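Local coordinates for Mlr3007 protein (Mesorhizobium loti, PDB 3QQM) that probably transfers amino groups between leucine, isoleucine or valine and 2-oxoglutarate, using pyridoxal 5'-phosphate as its cofactor, at residues A[15-26]-A[68-79]. Residues are numbered along the deposited sequence; the frame is centred on the assembly and turned at random.
Sequences DFELIETMRWQP and RTAMRTRLALAR. With EDO (1,2-ethanediol), chain Q; EDO (1,2-ethanediol), chain X.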
ATOM      1  N   ASP A  15      -0.494  20.980   1.830  1.00 32.46           N
ATOM      2  CA  ASP A  15      -0.474  20.296   0.549  1.00 30.06           C
ATOM      3  C   ASP A  15       0.050  18.887   0.830  1.00 27.74           C
ATOM      4  O   ASP A  15       0.510  18.614   1.919  1.00 27.58           O
ATOM      5  CB  ASP A  15       0.447  21.051  -0.409  1.00 30.22           C
ATOM      6  CG  ASP A  15       0.345  20.579  -1.826  1.00 29.37           C
ATOM      7  OD1 ASP A  15      -0.524  19.745  -2.155  1.00 28.55           O
ATOM      8  OD2 ASP A  15       1.134  21.072  -2.630  1.00 29.95           O
ATOM      9  N   PHE A  16      -0.021  17.983  -0.128  1.00 25.60           N
ATOM     10  CA  PHE A  16       0.458  16.623   0.120  1.00 23.56           C
ATOM     11  C   PHE A  16       1.698  16.277  -0.721  1.00 22.21           C
ATOM     12  O   PHE A  16       2.076  17.017  -1.603  1.00 22.09           O
ATOM     13  CB  PHE A  16      -0.654  15.626  -0.152  1.00 22.75           C
ATOM     14  CG  PHE A  16      -1.151  15.677  -1.533  1.00 22.59           C
ATOM     15  CD1 PHE A  16      -0.515  14.958  -2.535  1.00 21.16           C
ATOM     16  CD2 PHE A  16      -2.256  16.472  -1.858  1.00 22.76           C
ATOM     17  CE1 PHE A  16      -0.963  15.027  -3.827  1.00 21.82           C
ATOM     18  CE2 PHE A  16      -2.722  16.534  -3.153  1.00 22.42           C
ATOM     19  CZ  PHE A  16      -2.092  15.815  -4.139  1.00 22.17           C
ATOM     20  N   GLU A  17       2.307  15.147  -0.405  1.00 20.58           N
ATOM     21  CA  GLU A  17       3.461  14.654  -1.100  1.00 20.12           C
ATOM     22  C   GLU A  17       3.142  13.278  -1.632  1.00 18.70           C
ATOM     23  O   GLU A  17       2.241  12.613  -1.131  1.00 17.81           O
ATOM     24  CB  GLU A  17       4.666  14.539  -0.153  1.00 20.26           C
ATOM     25  CG  GLU A  17       5.063  15.859   0.470  1.00 22.30           C
ATOM     26  CD  GLU A  17       6.233  15.761   1.446  1.00 23.90           C
ATOM     27  OE1 GLU A  17       6.902  14.720   1.506  1.00 24.63           O
ATOM     28  OE2 GLU A  17       6.491  16.754   2.138  1.00 25.73           O
ATOM     29  N   LEU A  18       3.835  12.879  -2.690  1.00 17.70           N
ATOM     30  CA  LEU A  18       3.681  11.536  -3.238  1.00 17.04           C
ATOM     31  C   LEU A  18       4.688  10.666  -2.511  1.00 16.63           C
ATOM     32  O   LEU A  18       5.807  11.098  -2.234  1.00 16.48           O
ATOM     33  CB  LEU A  18       3.911  11.508  -4.750  1.00 16.88           C
ATOM     34  CG  LEU A  18       2.804  12.234  -5.514  1.00 17.30           C
ATOM     35  CD1 LEU A  18       3.147  12.410  -6.990  1.00 17.31           C
ATOM     36  CD2 LEU A  18       1.457  11.477  -5.340  1.00 16.79           C
ATOM     37  N   ILE A  19       4.289   9.440  -2.229  1.00 16.19           N
ATOM     38  CA  ILE A  19       5.095   8.506  -1.481  1.00 16.04           C
ATOM     39  C   ILE A  19       5.209   7.124  -2.142  1.00 15.26           C
ATOM     40  O   ILE A  19       4.269   6.632  -2.788  1.00 15.03           O
ATOM     41  CB  ILE A  19       4.442   8.319  -0.075  1.00 16.48           C
ATOM     42  CG1 ILE A  19       4.383   9.656   0.676  1.00 17.96           C
ATOM     43  CG2 ILE A  19       5.181   7.282   0.776  1.00 16.24           C
ATOM     44  CD1 ILE A  19       5.748  10.259   0.921  1.00 19.70           C
ATOM     45  N   GLU A  20       6.373   6.511  -1.979  1.00 15.11           N
ATOM     46  CA  GLU A  20       6.645   5.140  -2.456  1.00 14.83           C
ATOM     47  C   GLU A  20       7.464   4.460  -1.364  1.00 14.77           C
ATOM     48  O   GLU A  20       8.464   5.016  -0.895  1.00 14.11           O
ATOM     49  CB  GLU A  20       7.406   5.104  -3.789  1.00 14.67           C
ATOM     50  CG  GLU A  20       6.623   5.600  -4.987  1.00 14.64           C
ATOM     51  CD  GLU A  20       5.460   4.685  -5.368  1.00 14.04           C
ATOM     52  OE1 GLU A  20       5.523   3.451  -5.064  1.00 14.27           O
ATOM     53  OE2 GLU A  20       4.495   5.188  -5.988  1.00 11.59           O
ATOM     54  N   THR A  21       7.012   3.267  -0.960  1.00 14.67           N
ATOM     55  CA  THR A  21       7.665   2.487   0.059  1.00 14.85           C
ATOM     56  C   THR A  21       8.035   1.167  -0.586  1.00 14.93           C
ATOM     57  O   THR A  21       7.162   0.380  -0.980  1.00 14.21           O
ATOM     58  CB  THR A  21       6.752   2.292   1.275  1.00 15.15           C
ATOM     59  OG1 THR A  21       6.387   3.573   1.781  1.00 15.13           O
ATOM     60  CG2 THR A  21       7.453   1.486   2.369  1.00 14.51           C
HETATM   61  N   MSE A  22       9.338   0.912  -0.635  1.00 15.00           N
HETATM   62  CA  MSE A  22       9.873  -0.244  -1.304  1.00 15.35           C
HETATM   63  C   MSE A  22      10.862  -1.059  -0.469  1.00 16.03           C
HETATM   64  O   MSE A  22      11.432  -0.564   0.521  1.00 15.79           O
HETATM   65  CB  MSE A  22      10.636   0.250  -2.543  1.00 15.41           C
HETATM   66  CG  MSE A  22       9.849   1.232  -3.424  1.00 15.19           C
HETATM   67 SE   MSE A  22      10.877   1.950  -4.901  0.75 15.14          SE
HETATM   68  CE  MSE A  22      12.256   2.906  -3.924  1.00 15.86           C
ATOM     69  N   ARG A  23      11.101  -2.291  -0.920  1.00 16.44           N
ATOM     70  CA  ARG A  23      12.072  -3.154  -0.290  1.00 17.36           C
ATOM     71  C   ARG A  23      13.269  -3.250  -1.198  1.00 17.82           C
ATOM     72  O   ARG A  23      13.158  -3.720  -2.336  1.00 18.05           O
ATOM     73  CB  ARG A  23      11.536  -4.560  -0.096  1.00 17.67           C
ATOM     74  CG  ARG A  23      12.433  -5.408   0.803  1.00 18.70           C
ATOM     75  CD  ARG A  23      12.210  -6.914   0.648  1.00 18.74           C
ATOM     76  NE  ARG A  23      10.816  -7.315   0.778  1.00 19.27           N
ATOM     77  CZ  ARG A  23      10.368  -8.564   0.609  1.00 20.37           C
ATOM     78  NH1 ARG A  23      11.219  -9.563   0.330  1.00 20.25           N
ATOM     79  NH2 ARG A  23       9.063  -8.815   0.714  1.00 19.89           N
ATOM     80  N   TRP A  24      14.403  -2.772  -0.727  1.00 18.35           N
ATOM     81  CA  TRP A  24      15.651  -2.886  -1.479  1.00 19.04           C
ATOM     82  C   TRP A  24      16.303  -4.195  -1.078  1.00 19.89           C
ATOM     83  O   TRP A  24      16.319  -4.538   0.092  1.00 19.99           O
ATOM     84  CB  TRP A  24      16.598  -1.765  -1.134  1.00 18.93           C
ATOM     85  CG  TRP A  24      17.887  -1.777  -1.899  1.00 19.45           C
ATOM     86  CD1 TRP A  24      18.138  -1.145  -3.077  1.00 19.80           C
ATOM     87  CD2 TRP A  24      19.111  -2.393  -1.511  1.00 19.94           C
ATOM     88  NE1 TRP A  24      19.439  -1.309  -3.432  1.00 19.82           N
ATOM     89  CE2 TRP A  24      20.063  -2.081  -2.501  1.00 20.26           C
ATOM     90  CE3 TRP A  24      19.506  -3.153  -0.418  1.00 20.55           C
ATOM     91  CZ2 TRP A  24      21.383  -2.527  -2.445  1.00 21.12           C
ATOM     92  CZ3 TRP A  24      20.827  -3.592  -0.359  1.00 22.11           C
ATOM     93  CH2 TRP A  24      21.746  -3.269  -1.362  1.00 21.56           C
ATOM     94  N   GLN A  25      16.850  -4.911  -2.047  1.00 20.65           N
ATOM     95  CA  GLN A  25      17.505  -6.172  -1.774  1.00 21.88           C
ATOM     96  C   GLN A  25      18.875  -6.169  -2.422  1.00 22.76           C
ATOM     97  O   GLN A  25      19.031  -5.630  -3.516  1.00 22.16           O
ATOM     98  CB  GLN A  25      16.665  -7.351  -2.292  1.00 21.95           C
ATOM     99  CG  GLN A  25      15.388  -7.556  -1.503  1.00 22.11           C
ATOM    100  CD  GLN A  25      14.541  -8.726  -1.998  1.00 22.95           C
ATOM    101  OE1 GLN A  25      14.240  -8.840  -3.187  1.00 23.19           O
ATOM    102  NE2 GLN A  25      14.125  -9.579  -1.069  1.00 22.99           N
ATOM    103  N   PRO A  26      19.874  -6.752  -1.735  1.00 23.76           N
ATOM    104  CA  PRO A  26      21.223  -6.846  -2.263  1.00 24.95           C
ATOM    105  C   PRO A  26      21.251  -7.458  -3.659  1.00 25.53           C
ATOM    106  O   PRO A  26      20.609  -8.483  -3.899  1.00 25.49           O
ATOM    107  CB  PRO A  26      21.942  -7.792  -1.271  1.00 25.58           C
ATOM    108  CG  PRO A  26      21.192  -7.741  -0.030  1.00 25.13           C
ATOM    109  CD  PRO A  26      19.767  -7.297  -0.375  1.00 24.27           C
ATOM    110  N   ARG A  68      24.047  -3.262   3.044  1.00 24.47           N
ATOM    111  CA  ARG A  68      24.538  -4.638   3.009  1.00 25.37           C
ATOM    112  C   ARG A  68      23.417  -5.668   3.075  1.00 24.86           C
ATOM    113  O   ARG A  68      23.613  -6.831   2.677  1.00 25.53           O
ATOM    114  CB  ARG A  68      25.497  -4.884   4.173  1.00 26.52           C
ATOM    115  CG  ARG A  68      26.688  -3.937   4.247  1.00 28.40           C
ATOM    116  CD  ARG A  68      27.661  -4.340   5.404  1.00 30.97           C
ATOM    117  NE  ARG A  68      27.050  -4.334   6.750  1.00 32.68           N
ATOM    118  CZ  ARG A  68      26.895  -3.249   7.516  1.00 33.22           C
ATOM    119  NH1 ARG A  68      27.227  -2.057   7.057  1.00 33.48           N
ATOM    120  NH2 ARG A  68      26.350  -3.349   8.720  1.00 33.69           N
ATOM    121  N   THR A  69      22.270  -5.267   3.621  1.00 23.67           N
ATOM    122  CA  THR A  69      21.100  -6.153   3.729  1.00 23.10           C
ATOM    123  C   THR A  69      19.832  -5.424   3.287  1.00 21.80           C
ATOM    124  O   THR A  69      19.854  -4.197   3.062  1.00 21.11           O
ATOM    125  CB  THR A  69      20.894  -6.643   5.168  1.00 23.65           C
ATOM    126  OG1 THR A  69      20.776  -5.511   6.034  1.00 23.67           O
ATOM    127  CG2 THR A  69      22.069  -7.494   5.631  1.00 25.03           C
ATOM    128  N   ALA A  70      18.734  -6.183   3.166  1.00 20.92           N
ATOM    129  CA  ALA A  70      17.431  -5.640   2.754  1.00 19.87           C
ATOM    130  C   ALA A  70      17.075  -4.366   3.536  1.00 19.13           C
ATOM    131  O   ALA A  70      17.265  -4.305   4.730  1.00 19.25           O
ATOM    132  CB  ALA A  70      16.335  -6.693   2.918  1.00 19.71           C
HETATM  133  N   MSE A  71      16.566  -3.358   2.841  1.00 18.55           N
HETATM  134  CA  MSE A  71      16.205  -2.092   3.474  1.00 18.30           C
HETATM  135  C   MSE A  71      14.796  -1.651   3.113  1.00 18.05           C
HETATM  136  O   MSE A  71      14.360  -1.855   1.983  1.00 17.71           O
HETATM  137  CB  MSE A  71      17.150  -0.980   2.986  1.00 18.08           C
HETATM  138  CG  MSE A  71      18.652  -1.287   3.093  1.00 18.11           C
HETATM  139 SE   MSE A  71      19.340  -1.379   4.931  0.75 16.86          SE
HETATM  140  CE  MSE A  71      19.153   0.469   5.391  1.00 14.93           C
ATOM    141  N   ARG A  72      14.074  -1.080   4.079  1.00 18.32           N
ATOM    142  CA  ARG A  72      12.774  -0.486   3.816  1.00 18.17           C
ATOM    143  C   ARG A  72      13.172   0.895   3.375  1.00 17.89           C
ATOM    144  O   ARG A  72      13.960   1.572   4.054  1.00 17.90           O
ATOM    145  CB  ARG A  72      11.912  -0.396   5.061  1.00 19.03           C
ATOM    146  CG  ARG A  72      10.584   0.342   4.855  1.00 20.68           C
ATOM    147  CD  ARG A  72       9.779   0.462   6.128  1.00 24.32           C
ATOM    148  NE  ARG A  72       8.594   1.317   5.928  1.00 28.07           N
ATOM    149  CZ  ARG A  72       8.595   2.660   6.044  1.00 31.17           C
ATOM    150  NH1 ARG A  72       9.725   3.306   6.351  1.00 32.61           N
ATOM    151  NH2 ARG A  72       7.476   3.370   5.832  1.00 30.59           N
ATOM    152  N   THR A  73      12.695   1.292   2.206  1.00 17.34           N
ATOM    153  CA  THR A  73      13.039   2.558   1.638  1.00 17.10           C
ATOM    154  C   THR A  73      11.818   3.401   1.379  1.00 16.70           C
ATOM    155  O   THR A  73      10.908   2.962   0.708  1.00 16.21           O
ATOM    156  CB  THR A  73      13.753   2.341   0.312  1.00 17.28           C
ATOM    157  OG1 THR A  73      14.895   1.487   0.522  1.00 17.59           O
ATOM    158  CG2 THR A  73      14.175   3.691  -0.304  1.00 16.55           C
ATOM    159  N   ARG A  74      11.802   4.618   1.920  1.00 16.95           N
ATOM    160  CA  ARG A  74      10.687   5.518   1.700  1.00 16.76           C
ATOM    161  C   ARG A  74      11.141   6.680   0.816  1.00 16.42           C
ATOM    162  O   ARG A  74      12.027   7.447   1.194  1.00 16.41           O
ATOM    163  CB  ARG A  74      10.126   6.077   3.012  1.00 17.17           C
ATOM    164  CG  ARG A  74       8.845   6.903   2.787  1.00 19.44           C
ATOM    165  CD  ARG A  74       8.437   7.779   3.955  1.00 22.99           C
ATOM    166  NE  ARG A  74       9.469   8.776   4.245  1.00 25.93           N
ATOM    167  CZ  ARG A  74      10.265   8.760   5.317  1.00 29.10           C
ATOM    168  NH1 ARG A  74      10.095   7.858   6.292  1.00 30.76           N
ATOM    169  NH2 ARG A  74      11.184   9.696   5.458  1.00 30.00           N
ATOM    170  N   LEU A  75      10.486   6.821  -0.334  1.00 15.75           N
ATOM    171  CA  LEU A  75      10.752   7.895  -1.303  1.00 15.63           C
ATOM    172  C   LEU A  75       9.579   8.853  -1.249  1.00 15.28           C
ATOM    173  O   LEU A  75       8.442   8.402  -1.275  1.00 15.21           O
ATOM    174  CB  LEU A  75      10.863   7.326  -2.703  1.00 15.25           C
ATOM    175  CG  LEU A  75      11.205   8.297  -3.825  1.00 15.85           C
ATOM    176  CD1 LEU A  75      12.600   8.909  -3.628  1.00 14.38           C
ATOM    177  CD2 LEU A  75      11.090   7.584  -5.200  1.00 15.56           C
ATOM    178  N   ALA A  76       9.845  10.161  -1.151  1.00 15.16           N
ATOM    179  CA  ALA A  76       8.782  11.173  -1.086  1.00 14.92           C
ATOM    180  C   ALA A  76       9.058  12.326  -2.039  1.00 15.14           C
ATOM    181  O   ALA A  76      10.189  12.754  -2.187  1.00 14.94           O
ATOM    182  CB  ALA A  76       8.606  11.700   0.335  1.00 14.97           C
ATOM    183  N   LEU A  77       7.993  12.821  -2.667  1.00 15.23           N
ATOM    184  CA  LEU A  77       8.072  13.921  -3.614  1.00 15.44           C
ATOM    185  C   LEU A  77       7.057  15.027  -3.299  1.00 15.80           C
ATOM    186  O   LEU A  77       5.860  14.771  -3.151  1.00 15.43           O
ATOM    187  CB  LEU A  77       7.792  13.384  -5.010  1.00 15.09           C
ATOM    188  CG  LEU A  77       7.849  14.356  -6.180  1.00 15.27           C
ATOM    189  CD1 LEU A  77       9.293  14.851  -6.408  1.00 14.62           C
ATOM    190  CD2 LEU A  77       7.275  13.675  -7.429  1.00 13.66           C
ATOM    191  N   ALA A  78       7.546  16.250  -3.208  1.00 16.54           N
ATOM    192  CA  ALA A  78       6.711  17.418  -2.980  1.00 17.39           C
ATOM    193  C   ALA A  78       6.402  18.055  -4.344  1.00 17.81           C
ATOM    194  O   ALA A  78       7.174  17.888  -5.306  1.00 17.76           O
ATOM    195  CB  ALA A  78       7.399  18.428  -2.056  1.00 17.48           C
ATOM    196  N   ARG A  79       5.274  18.763  -4.414  1.00 18.16           N
ATOM    197  CA  ARG A  79       4.815  19.416  -5.632  1.00 18.78           C
ATOM    198  C   ARG A  79       5.883  20.323  -6.281  1.00 19.24           C
ATOM    199  O   ARG A  79       5.907  20.470  -7.503  1.00 19.31           O
ATOM    200  CB  ARG A  79       3.547  20.214  -5.332  1.00 19.38           C
ATOM    201  CG  ARG A  79       2.923  20.937  -6.529  1.00 20.78           C
ATOM    202  CD  ARG A  79       1.730  21.757  -6.090  1.00 22.27           C
ATOM    203  NE  ARG A  79       0.773  20.938  -5.346  1.00 22.59           N
ATOM    204  CZ  ARG A  79      -0.154  20.151  -5.904  1.00 23.79           C
ATOM    205  NH1 ARG A  79      -0.256  20.042  -7.233  1.00 24.65           N
ATOM    206  NH2 ARG A  79      -0.975  19.445  -5.133  1.00 23.33           N
TER
HETATM  207  C1  EDO Q 265      10.177  16.947   0.147  1.00 17.64           C
HETATM  208  O1  EDO Q 265       9.612  17.395   1.379  1.00 18.75           O
HETATM  209  C2  EDO Q 265       9.916  15.453  -0.073  1.00 17.92           C
HETATM  210  O2  EDO Q 265       9.885  14.698   1.139  1.00 17.66           O
HETATM  211  C1  EDO X 309      23.173  -0.985   7.256  1.00 45.52           C
HETATM  212  O1  EDO X 309      21.958  -0.379   6.807  1.00 44.95           O
HETATM  213  C2  EDO X 309      23.738  -1.879   6.161  1.00 45.63           C
HETATM  214  O2  EDO X 309      22.692  -2.706   5.637  1.00 46.42           O
HETATM  215  O   HOH W   1       3.772  19.039  -1.829  1.00 15.48           O
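The guanidinium of R79 meets the carboxylate of D15 edge to edge, the two planes only 11° apart. R79 NE gives its hydrogen to D15 OD2 at 2.7 Å and R79 NH2 to D15 OD1 at 3.0 Å, both on syn lone pairs and nearly straight. The R79 chain runs out extended and bends at its CG-CD bond (chi3 -53°), which sets NE and NH2 side-on to the carboxylate. D15 OD1 also accepts from F16 N, which comes from above the carboxylate plane; an alanine in place of D15 would probably leave R79 without its charge partner and F16 N without this acceptor. At the other end of the ladder, the W24 ring takes T69 O at its edge, 3.6 Å from CZ3, and lies alongside M71, while F30 packs against it edge-to-face. In between, paired backbone bonds join L18 with L77, E20 with L75, M22 with T73 and W24 with M71. On the face carrying I19 and T21, I19 CD1 presses tightly on A76 CB at 3.3 Å. L18, M22 and L75 point the other way, onto helix 33-47; E20 reaches R39 and H36 there. This is the central antiparallel pair of a four-stranded sheet backed by helices 33-47 and 53-64, consistent with the small N-terminal α/β domain of class-IV aminotransferases.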